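Local coordinates for protein carboxyl esterase NP (Bacillus subtilis, PDB 4CCW) that hydrolyses carboxylic esters, naproxen esters among them, to an alcohol and a carboxylate, as an alpha/beta hydrolase, at residues E23-W28 with C32-I37; S79-Y84 with R286-F291; W110-F115 with P143-S148; L238-G241 with I246-P249. All blocks are in the same frame, centred on the assembly; numbering follows the deposited sequence.

From the N terminus, contact 1 closes first: three residues separate the end of helix 12-24 and its trailing turn from the edge strand 32-39. Contact 2 opens at residues 79-84 and closes only at 286-291, joining the turn between helix 74-80 and strand 82-86 to the C-terminal helix. Contacts 3 and 4 are nested inside that long loop, one after the other, and none of the four cross. Contact 3 ties helix 104-118 to the entrance of strand 146-152; contact 4 turns strand 236-241 toward helix 249-259. All reach one sheet. Direct packing links contact 2 to the others: Arg-82 to Lys-33, Phe-291 to Ser-148, and Arg-286 and Val-287 to Leu-239.

Contact 1. Residues E23-W28 with C32-I37; sequences ESLSLW and CKSFYI
The indole of Trp-28 carries the sulfur of Cys-32 over one face, with SG 4.2 Å from the centroid of the five-membered ring. The sulfur stands 23° off the ring normal, which makes this a Cys sulfur-aromatic contact over the face. The methylene follows it in: Cys-32 CB comes 3.7 Å from Trp-28 NE1 and almost as near to CD1. Cys-32 SG sits between its own backbone N and carbonyl carbon (chi1 72°), a rotation that swings the sulfur over the pyrrole part of the indole. The polar end of the ring looks elsewhere, since NE1 donates to Ser-49 OG on the adjoining strand 42-49. A second touch joins Leu-25 and Ser-34, where the methyl CD1 meets OG at 3.4 Å. These side chains seat the turn after helix 12-24 against the edge strand 32-39. Replacing Trp-28 with an alanine would probably strip the cover from the Cys-32 sulfur and deprive Ser-49 OG of its indole donor. No hydrogen bond spans the two segments, so the contact itself probably rests on dispersion and on the polarisable sulfur over the pi cloud, while the indole N-H adds a polar tie to the neighbouring strand.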
loop_
_atom_site.group_PDB
_atom_site.type_symbol
_atom_site.label_atom_id
_atom_site.label_comp_id
_atom_site.label_asym_id
_atom_site.label_seq_id
_atom_site.Cartn_x
_atom_site.Cartn_y
_atom_site.Cartn_z
ATOM N N GLU A 23 1.504 1.035 -19.184
ATOM C CA GLU A 23 1.656 -0.315 -19.713
ATOM C C GLU A 23 1.311 -1.394 -18.681
ATOM O O GLU A 23 0.740 -2.422 -19.031
ATOM C CB GLU A 23 3.044 -0.509 -20.318
ATOM C CG GLU A 23 3.224 0.358 -21.556
ATOM C CD GLU A 23 4.522 0.121 -22.289
ATOM O OE1 GLU A 23 5.237 -0.843 -21.958
ATOM O OE2 GLU A 23 4.826 0.908 -23.211
ATOM N N SER A 24 1.634 -1.144 -17.413
ATOM C CA SER A 24 1.213 -2.044 -16.325
ATOM C C SER A 24 -0.308 -2.105 -16.159
ATOM O O SER A 24 -0.842 -3.128 -15.740
ATOM C CB SER A 24 1.848 -1.641 -15.000
ATOM O OG SER A 24 3.234 -1.928 -14.982
ATOM N N LEU A 25 -1.004 -1.016 -16.476
ATOM C CA LEU A 25 -2.466 -1.003 -16.377
ATOM C C LEU A 25 -3.161 -1.940 -17.369
ATOM O O LEU A 25 -4.329 -2.265 -17.197
ATOM C CB LEU A 25 -3.029 0.416 -16.495
ATOM C CG LEU A 25 -3.084 1.274 -15.232
ATOM C CD1 LEU A 25 -4.076 2.407 -15.444
ATOM C CD2 LEU A 25 -3.480 0.460 -14.004
ATOM N N SER A 26 -2.434 -2.387 -18.388
ATOM C CA SER A 26 -2.953 -3.392 -19.311
ATOM C C SER A 26 -3.024 -4.787 -18.672
ATOM O O SER A 26 -3.634 -5.699 -19.241
ATOM C CB SER A 26 -2.129 -3.426 -20.604
ATOM O OG SER A 26 -0.876 -4.056 -20.397
ATOM N N LEU A 27 -2.398 -4.939 -17.502
ATOM C CA LEU A 27 -2.480 -6.171 -16.708
ATOM C C LEU A 27 -3.753 -6.239 -15.852
ATOM O O LEU A 27 -4.006 -7.258 -15.182
ATOM C CB LEU A 27 -1.250 -6.333 -15.807
ATOM C CG LEU A 27 0.162 -6.267 -16.402
ATOM C CD1 LEU A 27 1.204 -6.292 -15.291
ATOM C CD2 LEU A 27 0.410 -7.379 -17.415
ATOM N N TRP A 28 -4.530 -5.146 -15.870
ATOM C CA TRP A 28 -5.794 -5.040 -15.143
ATOM C C TRP A 28 -6.845 -5.813 -15.909
ATOM O O TRP A 28 -7.159 -5.459 -17.052
ATOM C CB TRP A 28 -6.190 -3.574 -15.074
ATOM C CG TRP A 28 -6.871 -3.109 -13.812
ATOM C CD1 TRP A 28 -8.241 -2.998 -13.572
ATOM C CD2 TRP A 28 -6.226 -2.620 -12.581
ATOM N NE1 TRP A 28 -8.479 -2.507 -12.313
ATOM C CE2 TRP A 28 -7.313 -2.260 -11.665
ATOM C CE3 TRP A 28 -4.907 -2.459 -12.162
ATOM C CZ2 TRP A 28 -7.067 -1.763 -10.392
ATOM C CZ3 TRP A 28 -4.670 -1.960 -10.876
ATOM C CH2 TRP A 28 -5.725 -1.619 -10.012
ATOM N N CYS A 32 -11.645 -0.402 -15.944
ATOM C CA CYS A 32 -11.321 0.614 -14.951
ATOM C C CYS A 32 -11.216 2.007 -15.559
ATOM O O CYS A 32 -11.143 2.162 -16.785
ATOM C CB CYS A 32 -10.029 0.255 -14.226
ATOM S SG CYS A 32 -8.563 0.446 -15.260
ATOM N N LYS A 33 -11.233 3.018 -14.696
ATOM C CA LYS A 33 -10.959 4.385 -15.113
ATOM C C LYS A 33 -9.901 5.020 -14.226
ATOM O O LYS A 33 -9.918 4.860 -13.001
ATOM C CB LYS A 33 -12.235 5.238 -15.164
ATOM C CG LYS A 33 -12.971 5.423 -13.846
ATOM C CD LYS A 33 -14.090 6.437 -14.007
ATOM C CE LYS A 33 -14.998 6.471 -12.790
ATOM N NZ LYS A 33 -16.136 7.414 -12.978
ATOM N N SER A 34 -8.968 5.714 -14.867
ATOM C CA SER A 34 -7.949 6.495 -14.180
ATOM C C SER A 34 -8.406 7.939 -14.113
ATOM O O SER A 34 -8.920 8.476 -15.092
ATOM C CB SER A 34 -6.626 6.419 -14.933
ATOM O OG SER A 34 -6.072 5.123 -14.843
ATOM N N PHE A 35 -8.226 8.561 -12.956
ATOM C CA PHE A 35 -8.606 9.957 -12.773
ATOM C C PHE A 35 -7.872 10.584 -11.593
ATOM O O PHE A 35 -7.219 9.887 -10.806
ATOM C CB PHE A 35 -10.130 10.107 -12.631
ATOM C CG PHE A 35 -10.707 9.448 -11.407
ATOM C CD1 PHE A 35 -10.999 8.086 -11.400
ATOM C CD2 PHE A 35 -10.985 10.196 -10.270
ATOM C CE1 PHE A 35 -11.544 7.479 -10.278
ATOM C CE2 PHE A 35 -11.526 9.596 -9.142
ATOM C CZ PHE A 35 -11.806 8.238 -9.148
ATOM N N TYR A 36 -7.988 11.904 -11.483
ATOM C CA TYR A 36 -7.336 12.635 -10.407
ATOM C C TYR A 36 -8.351 13.260 -9.455
ATOM O O TYR A 36 -9.431 13.708 -9.865
ATOM C CB TYR A 36 -6.384 13.696 -10.969
ATOM C CG TYR A 36 -5.113 13.130 -11.567
ATOM C CD1 TYR A 36 -3.980 12.917 -10.775
ATOM C CD2 TYR A 36 -5.036 12.804 -12.925
ATOM C CE1 TYR A 36 -2.813 12.405 -11.318
ATOM C CE2 TYR A 36 -3.865 12.284 -13.474
ATOM C CZ TYR A 36 -2.758 12.091 -12.669
ATOM O OH TYR A 36 -1.584 11.570 -13.193
ATOM N N ILE A 37 -7.984 13.268 -8.181
ATOM C CA ILE A 37 -8.766 13.888 -7.124
ATOM C C ILE A 37 -7.909 14.968 -6.480
ATOM O O ILE A 37 -6.775 14.713 -6.088
ATOM C CB ILE A 37 -9.183 12.843 -6.066
ATOM C CG1 ILE A 37 -10.412 12.075 -6.548
ATOM C CG2 ILE A 37 -9.475 13.496 -4.722
ATOM C CD1 ILE A 37 -10.600 10.761 -5.830
#

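Contact 2. Residues S79-Y84 with R286-F291; sequences SKYRTY and RVMRFF
Tyr-81 and Phe-291 meet as an offset edge-to-face pair, the edge of Phe-291 turned toward the face of Tyr-81. Their planes stand at 76°, and the centroids are 5.9 Å apart. The phenol oxygen also reaches the root of its partner: Tyr-81 OH lies 3.1 Å from Phe-291 CB, a tight approach. Met-288 comes to the same tyrosine from another direction, in the ring plane, with SD at the edge 3.8 Å from CE2. In this Met-aromatic contact the turn at chi2 of the methionine (83°) swings SD back alongside the ring, past the tyrosine side chain in the opposite sense. In the alpha/beta hydrolase fold, the C-terminal helix, here 280-291, packs on the central sheet, and Tyr-81 lies just before strand 82-86 of that sheet. A leucine in place of Tyr-81 would probably leave the Phe-291 edge without an aromatic face and the Met-288 sulfur without its ring. His-124 stacks on Phe-291 and also meets the Tyr-81 ring steeply, so three rings pack together. Lys-80, bent at chi3 and chi4, slants across Met-288 and brings NZ within 3.5 Å of CG.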
loop_
_atom_site.group_PDB
_atom_site.type_symbol
_atom_site.label_atom_id
_atom_site.label_comp_id
_atom_site.label_asym_id
_atom_site.label_seq_id
_atom_site.Cartn_x
_atom_site.Cartn_y
_atom_site.Cartn_z
ATOM N N SER A 79 -15.430 -7.563 -8.112
ATOM C CA SER A 79 -16.724 -8.190 -8.392
ATOM C C SER A 79 -17.785 -7.800 -7.364
ATOM O O SER A 79 -18.968 -7.730 -7.691
ATOM C CB SER A 79 -16.600 -9.717 -8.499
ATOM O OG SER A 79 -16.299 -10.313 -7.251
ATOM N N LYS A 80 -17.359 -7.525 -6.134
ATOM C CA LYS A 80 -18.292 -7.258 -5.040
ATOM C C LYS A 80 -18.272 -5.812 -4.535
ATOM O O LYS A 80 -19.251 -5.342 -3.953
ATOM C CB LYS A 80 -18.037 -8.224 -3.875
ATOM C CG LYS A 80 -18.276 -9.692 -4.211
ATOM C CD LYS A 80 -17.939 -10.609 -3.038
ATOM C CE LYS A 80 -18.859 -10.363 -1.849
ATOM N NZ LYS A 80 -18.135 -10.609 -0.572
ATOM N N TYR A 81 -17.173 -5.108 -4.781
ATOM C CA TYR A 81 -16.974 -3.774 -4.216
ATOM C C TYR A 81 -16.675 -2.740 -5.272
ATOM O O TYR A 81 -16.041 -3.038 -6.289
ATOM C CB TYR A 81 -15.818 -3.779 -3.190
ATOM C CG TYR A 81 -16.098 -4.669 -2.010
ATOM C CD1 TYR A 81 -16.835 -4.208 -0.920
ATOM C CD2 TYR A 81 -15.650 -5.988 -1.996
ATOM C CE1 TYR A 81 -17.116 -5.036 0.153
ATOM C CE2 TYR A 81 -15.925 -6.821 -0.925
ATOM C CZ TYR A 81 -16.659 -6.340 0.141
ATOM O OH TYR A 81 -16.934 -7.174 1.202
ATOM N N ARG A 82 -17.121 -1.513 -5.014
ATOM C CA ARG A 82 -16.656 -0.380 -5.776
ATOM C C ARG A 82 -15.261 -0.074 -5.259
ATOM O O ARG A 82 -15.099 0.498 -4.177
ATOM C CB ARG A 82 -17.591 0.812 -5.591
ATOM C CG ARG A 82 -17.166 2.072 -6.333
ATOM C CD ARG A 82 -17.130 1.860 -7.840
ATOM N NE ARG A 82 -16.896 3.105 -8.587
ATOM C CZ ARG A 82 -16.666 3.158 -9.896
ATOM N NH1 ARG A 82 -16.639 2.039 -10.610
ATOM N NH2 ARG A 82 -16.473 4.334 -10.502
ATOM N N THR A 83 -14.253 -0.481 -6.023
ATOM C CA THR A 83 -12.891 -0.516 -5.521
ATOM C C THR A 83 -12.046 0.621 -6.084
ATOM O O THR A 83 -11.906 0.750 -7.308
ATOM C CB THR A 83 -12.208 -1.843 -5.888
ATOM O OG1 THR A 83 -12.108 -1.940 -7.312
ATOM C CG2 THR A 83 -13.022 -2.993 -5.408
ATOM N N TYR A 84 -11.490 1.429 -5.183
ATOM C CA TYR A 84 -10.656 2.567 -5.557
ATOM C C TYR A 84 -9.211 2.291 -5.162
ATOM O O TYR A 84 -8.893 2.213 -3.968
ATOM C CB TYR A 84 -11.126 3.855 -4.871
ATOM C CG TYR A 84 -12.559 4.245 -5.162
ATOM C CD1 TYR A 84 -12.902 4.889 -6.349
ATOM C CD2 TYR A 84 -13.570 3.976 -4.239
ATOM C CE1 TYR A 84 -14.218 5.250 -6.606
ATOM C CE2 TYR A 84 -14.894 4.322 -4.495
ATOM C CZ TYR A 84 -15.208 4.965 -5.671
ATOM O OH TYR A 84 -16.518 5.318 -5.921
ATOM N N ARG A 286 -9.477 -14.842 1.366
ATOM C CA ARG A 286 -9.324 -14.599 2.798
ATOM C C ARG A 286 -9.826 -13.207 3.161
ATOM O O ARG A 286 -10.539 -13.042 4.137
ATOM C CB ARG A 286 -7.861 -14.777 3.232
ATOM C CG ARG A 286 -7.605 -14.520 4.716
ATOM C CD ARG A 286 -8.313 -15.549 5.580
ATOM N NE ARG A 286 -8.327 -15.268 7.023
ATOM C CZ ARG A 286 -9.354 -14.728 7.688
ATOM N NH1 ARG A 286 -10.461 -14.361 7.048
ATOM N NH2 ARG A 286 -9.276 -14.549 9.005
ATOM N N VAL A 287 -9.435 -12.213 2.372
ATOM C CA VAL A 287 -9.868 -10.835 2.601
ATOM C C VAL A 287 -11.375 -10.705 2.405
ATOM O O VAL A 287 -12.072 -10.082 3.219
ATOM C CB VAL A 287 -9.109 -9.846 1.694
ATOM C CG1 VAL A 287 -9.793 -8.483 1.702
ATOM C CG2 VAL A 287 -7.656 -9.720 2.132
ATOM N N MET A 288 -11.891 -11.312 1.340
ATOM C CA MET A 288 -13.327 -11.285 1.099
ATOM C C MET A 288 -14.121 -11.886 2.250
ATOM O O MET A 288 -15.127 -11.321 2.679
ATOM C CB MET A 288 -13.685 -11.999 -0.196
ATOM C CG MET A 288 -14.757 -11.248 -0.949
ATOM S SD MET A 288 -13.964 -9.941 -1.900
ATOM C CE MET A 288 -13.698 -10.921 -3.374
ATOM N N ARG A 289 -13.648 -13.025 2.747
ATOM C CA ARG A 289 -14.307 -13.738 3.837
ATOM C C ARG A 289 -14.388 -12.858 5.076
ATOM O O ARG A 289 -15.422 -12.821 5.751
ATOM C CB ARG A 289 -13.541 -15.023 4.152
ATOM C CG ARG A 289 -14.253 -15.995 5.075
ATOM C CD ARG A 289 -13.488 -17.310 5.108
ATOM N NE ARG A 289 -12.400 -17.307 6.087
ATOM C CZ ARG A 289 -11.204 -17.866 5.906
ATOM N NH1 ARG A 289 -10.888 -18.449 4.758
ATOM N NH2 ARG A 289 -10.302 -17.819 6.876
ATOM N N PHE A 290 -13.293 -12.145 5.353
ATOM C CA PHE A 290 -13.226 -11.219 6.474
ATOM C C PHE A 290 -14.226 -10.065 6.354
ATOM O O PHE A 290 -14.894 -9.717 7.329
ATOM C CB PHE A 290 -11.805 -10.672 6.629
ATOM C CG PHE A 290 -11.674 -9.632 7.703
ATOM C CD1 PHE A 290 -11.667 -10.000 9.044
ATOM C CD2 PHE A 290 -11.563 -8.286 7.377
ATOM C CE1 PHE A 290 -11.553 -9.043 10.044
ATOM C CE2 PHE A 290 -11.457 -7.324 8.377
ATOM C CZ PHE A 290 -11.451 -7.705 9.708
ATOM N N PHE A 291 -14.317 -9.479 5.161
ATOM C CA PHE A 291 -15.225 -8.360 4.919
ATOM C C PHE A 291 -16.704 -8.784 4.961
ATOM O O PHE A 291 -17.567 -7.986 5.312
ATOM C CB PHE A 291 -14.930 -7.693 3.574
ATOM C CG PHE A 291 -13.664 -6.883 3.541
ATOM C CD1 PHE A 291 -13.070 -6.418 4.715
ATOM C CD2 PHE A 291 -13.080 -6.549 2.323
ATOM C CE1 PHE A 291 -11.910 -5.661 4.675
ATOM C CE2 PHE A 291 -11.916 -5.795 2.277
ATOM C CZ PHE A 291 -11.329 -5.350 3.452
#

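Contact 3. Residues W110-F115 with P143-S148; sequences WLLDVF and PERVKS
Phe-115 and Arg-145 mark the closest backbone approach, their CA atoms 8.4 Å apart, where helix 104-118 passes the turn that leads into strand 146-152. Between the two, the side chain of Arg-145 doubles back under a run of similar bends (chi1 -55°, chi2 -56°, chi3 -72°), which folds the guanidinium against the helix. Its two terminal nitrogens divide the helix surface: NH1 lies 3.3 Å from CD1 of Leu-112, the two side chains crossing at about a right angle, and NH2 lies 3.8 Å from CB of Phe-115. The phenyl ring makes a different touch, presenting its edge to the arginine backbone, with CE2 3.4 Å from Arg-145 O and that oxygen near the ring plane. Phe-138 of helix 130-141 also meets this ring, so Phe-115 packs between neighbouring parts of the alpha/beta hydrolase fold. No hydrogen bond joins the two segments. The polar grip comes from just beyond helix 104-118 and from its last turns: Arg-145 NE donates to Glu-121 O, while NH2 serves Ile-120 O and forms a salt bridge with Asp-116. The guanidinium therefore probably holds its charge with a carboxylate and backbone carbonyls around it, while Leu-112 and Phe-115 pack obliquely against it. The Arg-145 backbone bonds to Ser-123, and its carbonyl is not aimed at CE2, so any attraction to the ring edge is probably minor.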
loop_
_atom_site.group_PDB
_atom_site.type_symbol
_atom_site.label_atom_id
_atom_site.label_comp_id
_atom_site.label_asym_id
_atom_site.label_seq_id
_atom_site.Cartn_x
_atom_site.Cartn_y
_atom_site.Cartn_z
ATOM N N TRP A 110 -4.851 13.919 4.258
ATOM C CA TRP A 110 -4.798 13.681 2.810
ATOM C C TRP A 110 -5.839 12.644 2.445
ATOM O O TRP A 110 -6.667 12.851 1.555
ATOM C CB TRP A 110 -3.384 13.243 2.372
ATOM C CG TRP A 110 -3.376 12.518 1.043
ATOM C CD1 TRP A 110 -3.570 13.064 -0.225
ATOM C CD2 TRP A 110 -3.220 11.075 0.817
ATOM N NE1 TRP A 110 -3.529 12.090 -1.195
ATOM C CE2 TRP A 110 -3.322 10.871 -0.635
ATOM C CE3 TRP A 110 -2.990 9.972 1.638
ATOM C CZ2 TRP A 110 -3.215 9.612 -1.208
ATOM C CZ3 TRP A 110 -2.890 8.707 1.045
ATOM C CH2 TRP A 110 -2.992 8.535 -0.343
ATOM N N LEU A 111 -5.825 11.532 3.166
ATOM C CA LEU A 111 -6.758 10.442 2.904
ATOM C C LEU A 111 -8.205 10.844 3.215
ATOM O O LEU A 111 -9.133 10.409 2.520
ATOM C CB LEU A 111 -6.327 9.189 3.667
ATOM C CG LEU A 111 -6.926 7.832 3.268
ATOM C CD1 LEU A 111 -6.872 7.579 1.766
ATOM C CD2 LEU A 111 -6.207 6.730 4.026
ATOM N N LEU A 112 -8.390 11.660 4.255
ATOM C CA LEU A 112 -9.696 12.258 4.552
ATOM C C LEU A 112 -10.267 12.921 3.296
ATOM O O LEU A 112 -11.385 12.603 2.881
ATOM C CB LEU A 112 -9.591 13.275 5.702
ATOM C CG LEU A 112 -10.835 14.123 6.040
ATOM C CD1 LEU A 112 -12.002 13.256 6.479
ATOM C CD2 LEU A 112 -10.527 15.161 7.115
ATOM N N ASP A 113 -9.485 13.822 2.692
ATOM C CA ASP A 113 -9.859 14.490 1.443
ATOM C C ASP A 113 -10.249 13.520 0.325
ATOM O O ASP A 113 -11.239 13.728 -0.370
ATOM C CB ASP A 113 -8.714 15.376 0.939
ATOM C CG ASP A 113 -8.442 16.570 1.836
ATOM O OD1 ASP A 113 -9.231 16.851 2.763
ATOM O OD2 ASP A 113 -7.423 17.241 1.593
ATOM N N VAL A 114 -9.441 12.490 0.127
ATOM C CA VAL A 114 -9.744 11.454 -0.861
ATOM C C VAL A 114 -11.128 10.836 -0.597
ATOM O O VAL A 114 -11.965 10.761 -1.505
ATOM C CB VAL A 114 -8.663 10.351 -0.854
ATOM C CG1 VAL A 114 -9.072 9.191 -1.748
ATOM C CG2 VAL A 114 -7.315 10.917 -1.285
ATOM N N PHE A 115 -11.361 10.407 0.649
ATOM C CA PHE A 115 -12.651 9.842 1.054
ATOM C C PHE A 115 -13.785 10.826 0.767
ATOM O O PHE A 115 -14.757 10.474 0.099
ATOM C CB PHE A 115 -12.639 9.503 2.549
ATOM C CG PHE A 115 -12.148 8.112 2.879
ATOM C CD1 PHE A 115 -10.883 7.671 2.488
ATOM C CD2 PHE A 115 -12.933 7.266 3.655
ATOM C CE1 PHE A 115 -10.439 6.393 2.816
ATOM C CE2 PHE A 115 -12.493 5.985 3.992
ATOM C CZ PHE A 115 -11.235 5.555 3.583
ATOM N N PRO A 143 -11.995 6.250 13.099
ATOM C CA PRO A 143 -12.728 4.974 13.079
ATOM C C PRO A 143 -14.127 5.091 12.492
ATOM O O PRO A 143 -14.722 4.088 12.077
ATOM C CB PRO A 143 -12.809 4.592 14.561
ATOM C CG PRO A 143 -12.641 5.879 15.305
ATOM C CD PRO A 143 -11.685 6.680 14.475
ATOM N N GLU A 144 -14.645 6.316 12.477
ATOM C CA GLU A 144 -15.972 6.616 11.963
ATOM C C GLU A 144 -16.086 6.479 10.436
ATOM O O GLU A 144 -17.203 6.542 9.886
ATOM C CB GLU A 144 -16.381 8.036 12.386
ATOM C CG GLU A 144 -15.652 9.157 11.644
ATOM C CD GLU A 144 -14.353 9.609 12.305
ATOM O OE1 GLU A 144 -13.893 8.959 13.268
ATOM O OE2 GLU A 144 -13.790 10.637 11.856
ATOM N N ARG A 145 -14.939 6.342 9.769
ATOM C CA ARG A 145 -14.853 6.277 8.305
ATOM C C ARG A 145 -14.423 4.918 7.766
ATOM O O ARG A 145 -14.404 4.712 6.549
ATOM C CB ARG A 145 -13.882 7.341 7.761
ATOM C CG ARG A 145 -14.190 8.777 8.189
ATOM C CD ARG A 145 -15.609 9.249 7.839
ATOM N NE ARG A 145 -15.810 9.492 6.405
ATOM C CZ ARG A 145 -15.437 10.604 5.763
ATOM N NH1 ARG A 145 -14.854 11.596 6.425
ATOM N NH2 ARG A 145 -15.663 10.736 4.455
ATOM N N VAL A 146 -14.073 4.002 8.664
ATOM C CA VAL A 146 -13.530 2.707 8.260
ATOM C C VAL A 146 -14.451 1.602 8.770
ATOM O O VAL A 146 -14.603 1.419 9.979
ATOM C CB VAL A 146 -12.087 2.492 8.800
ATOM C CG1 VAL A 146 -11.428 1.276 8.149
ATOM C CG2 VAL A 146 -11.220 3.722 8.579
ATOM N N LYS A 147 -15.064 0.864 7.850
ATOM C CA LYS A 147 -15.911 -0.281 8.225
ATOM C C LYS A 147 -15.068 -1.406 8.838
ATOM O O LYS A 147 -15.388 -1.931 9.910
ATOM C CB LYS A 147 -16.687 -0.791 7.007
ATOM C CG LYS A 147 -17.644 0.238 6.420
ATOM C CD LYS A 147 -18.604 -0.359 5.400
ATOM C CE LYS A 147 -19.581 0.687 4.871
ATOM N NZ LYS A 147 -20.734 0.966 5.786
ATOM N N SER A 148 -13.996 -1.766 8.138
ATOM C CA SER A 148 -13.021 -2.754 8.602
ATOM C C SER A 148 -11.812 -2.625 7.690
ATOM O O SER A 148 -11.908 -2.016 6.626
ATOM C CB SER A 148 -13.599 -4.176 8.597
ATOM O OG SER A 148 -13.656 -4.719 7.291
#

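Contact 4. Residues L238-G241 with I246-P249; sequences LLLG and IYDP
Leu-240 and Pro-249 account for most of the buried surface where the chain leaves strand 236-241 and turns into helix 249-259, a strand-to-helix connection of the alpha/beta hydrolase core. In this family the loop after this strand commonly carries the acid of the catalytic triad. The two residues face one another across the turn, with CB of Leu-240 4.1 Å from CB of Pro-249. The branches of the leucine then part: CD1 comes within 3.5 Å of Pro-249 O, and CD2 goes to Tyr-247. There the methyl lies at the ring edge, near its plane, 3.9 Å from CE1, the leucine and tyrosine side chains crossing at about a right angle. Tyr-247 is held in its own right, for its hydroxyl is hydrogen-bonded to Pro-154 O and Ile-246 CG1 rests over the centre of one ring face. Its side chain lies about 6 Å from that of His-273, the probable proton acceptor of the active site, so the packing borders the catalytic region. Just ahead of the proline, Asp-248 N-caps helix 249-259 through OD1, which accepts from Ser-251 N. At the end of the strand, Gly-241 O touches the flank of the proline ring, 3.4 Å from Pro-249 CG.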
loop_
_atom_site.group_PDB
_atom_site.type_symbol
_atom_site.label_atom_id
_atom_site.label_comp_id
_atom_site.label_asym_id
_atom_site.label_seq_id
_atom_site.Cartn_x
_atom_site.Cartn_y
_atom_site.Cartn_z
ATOM N N LEU A 238 -5.094 -8.907 9.964
ATOM C CA LEU A 238 -3.664 -8.759 9.732
ATOM C C LEU A 238 -3.125 -10.003 9.059
ATOM O O LEU A 238 -3.172 -11.078 9.636
ATOM C CB LEU A 238 -2.916 -8.484 11.048
ATOM C CG LEU A 238 -1.380 -8.471 10.976
ATOM C CD1 LEU A 238 -0.899 -7.303 10.100
ATOM C CD2 LEU A 238 -0.775 -8.333 12.382
ATOM N N LEU A 239 -2.655 -9.853 7.819
ATOM C CA LEU A 239 -1.988 -10.925 7.091
ATOM C C LEU A 239 -0.510 -10.648 6.954
ATOM O O LEU A 239 -0.108 -9.556 6.525
ATOM C CB LEU A 239 -2.578 -11.100 5.687
ATOM C CG LEU A 239 -4.066 -11.397 5.569
ATOM C CD1 LEU A 239 -4.437 -11.660 4.112
ATOM C CD2 LEU A 239 -4.489 -12.580 6.448
ATOM N N LEU A 240 0.288 -11.649 7.314
ATOM C CA LEU A 240 1.741 -11.584 7.241
ATOM C C LEU A 240 2.211 -12.828 6.501
ATOM O O LEU A 240 1.502 -13.831 6.475
ATOM C CB LEU A 240 2.339 -11.549 8.653
ATOM C CG LEU A 240 1.968 -10.343 9.520
ATOM C CD1 LEU A 240 1.887 -10.721 10.998
ATOM C CD2 LEU A 240 2.977 -9.216 9.257
ATOM N N GLY A 241 3.389 -12.760 5.890
ATOM C CA GLY A 241 3.934 -13.899 5.131
ATOM C C GLY A 241 5.044 -14.620 5.879
ATOM O O GLY A 241 5.899 -13.980 6.481
ATOM N N ILE A 246 11.190 -8.002 6.218
ATOM C CA ILE A 246 11.314 -6.620 6.729
ATOM C C ILE A 246 11.291 -6.568 8.258
ATOM O O ILE A 246 11.723 -5.576 8.856
ATOM C CB ILE A 246 10.298 -5.612 6.096
ATOM C CG1 ILE A 246 8.857 -5.848 6.584
ATOM C CG2 ILE A 246 10.425 -5.635 4.558
ATOM C CD1 ILE A 246 7.955 -4.609 6.525
ATOM N N TYR A 247 10.762 -7.640 8.858
ATOM C CA TYR A 247 10.838 -7.916 10.294
ATOM C C TYR A 247 10.432 -9.372 10.490
ATOM O O TYR A 247 10.136 -10.088 9.511
ATOM C CB TYR A 247 9.960 -6.938 11.113
ATOM C CG TYR A 247 8.595 -6.702 10.498
ATOM C CD1 TYR A 247 7.773 -7.789 10.152
ATOM C CD2 TYR A 247 8.138 -5.408 10.247
ATOM C CE1 TYR A 247 6.543 -7.590 9.570
ATOM C CE2 TYR A 247 6.900 -5.190 9.677
ATOM C CZ TYR A 247 6.098 -6.293 9.350
ATOM O OH TYR A 247 4.872 -6.099 8.771
ATOM N N ASP A 248 10.423 -9.841 11.731
ATOM C CA ASP A 248 10.010 -11.214 11.997
ATOM C C ASP A 248 8.481 -11.281 12.041
ATOM O O ASP A 248 7.854 -10.565 12.835
ATOM C CB ASP A 248 10.636 -11.708 13.301
ATOM C CG ASP A 248 10.277 -13.158 13.610
ATOM O OD1 ASP A 248 9.085 -13.532 13.596
ATOM O OD2 ASP A 248 11.194 -13.941 13.905
ATOM N N PRO A 249 7.870 -12.078 11.138
ATOM C CA PRO A 249 6.418 -11.969 11.010
ATOM C C PRO A 249 5.716 -12.555 12.218
ATOM O O PRO A 249 4.636 -12.115 12.567
ATOM C CB PRO A 249 6.104 -12.774 9.738
ATOM C CG PRO A 249 7.224 -13.766 9.623
ATOM C CD PRO A 249 8.438 -13.050 10.189
#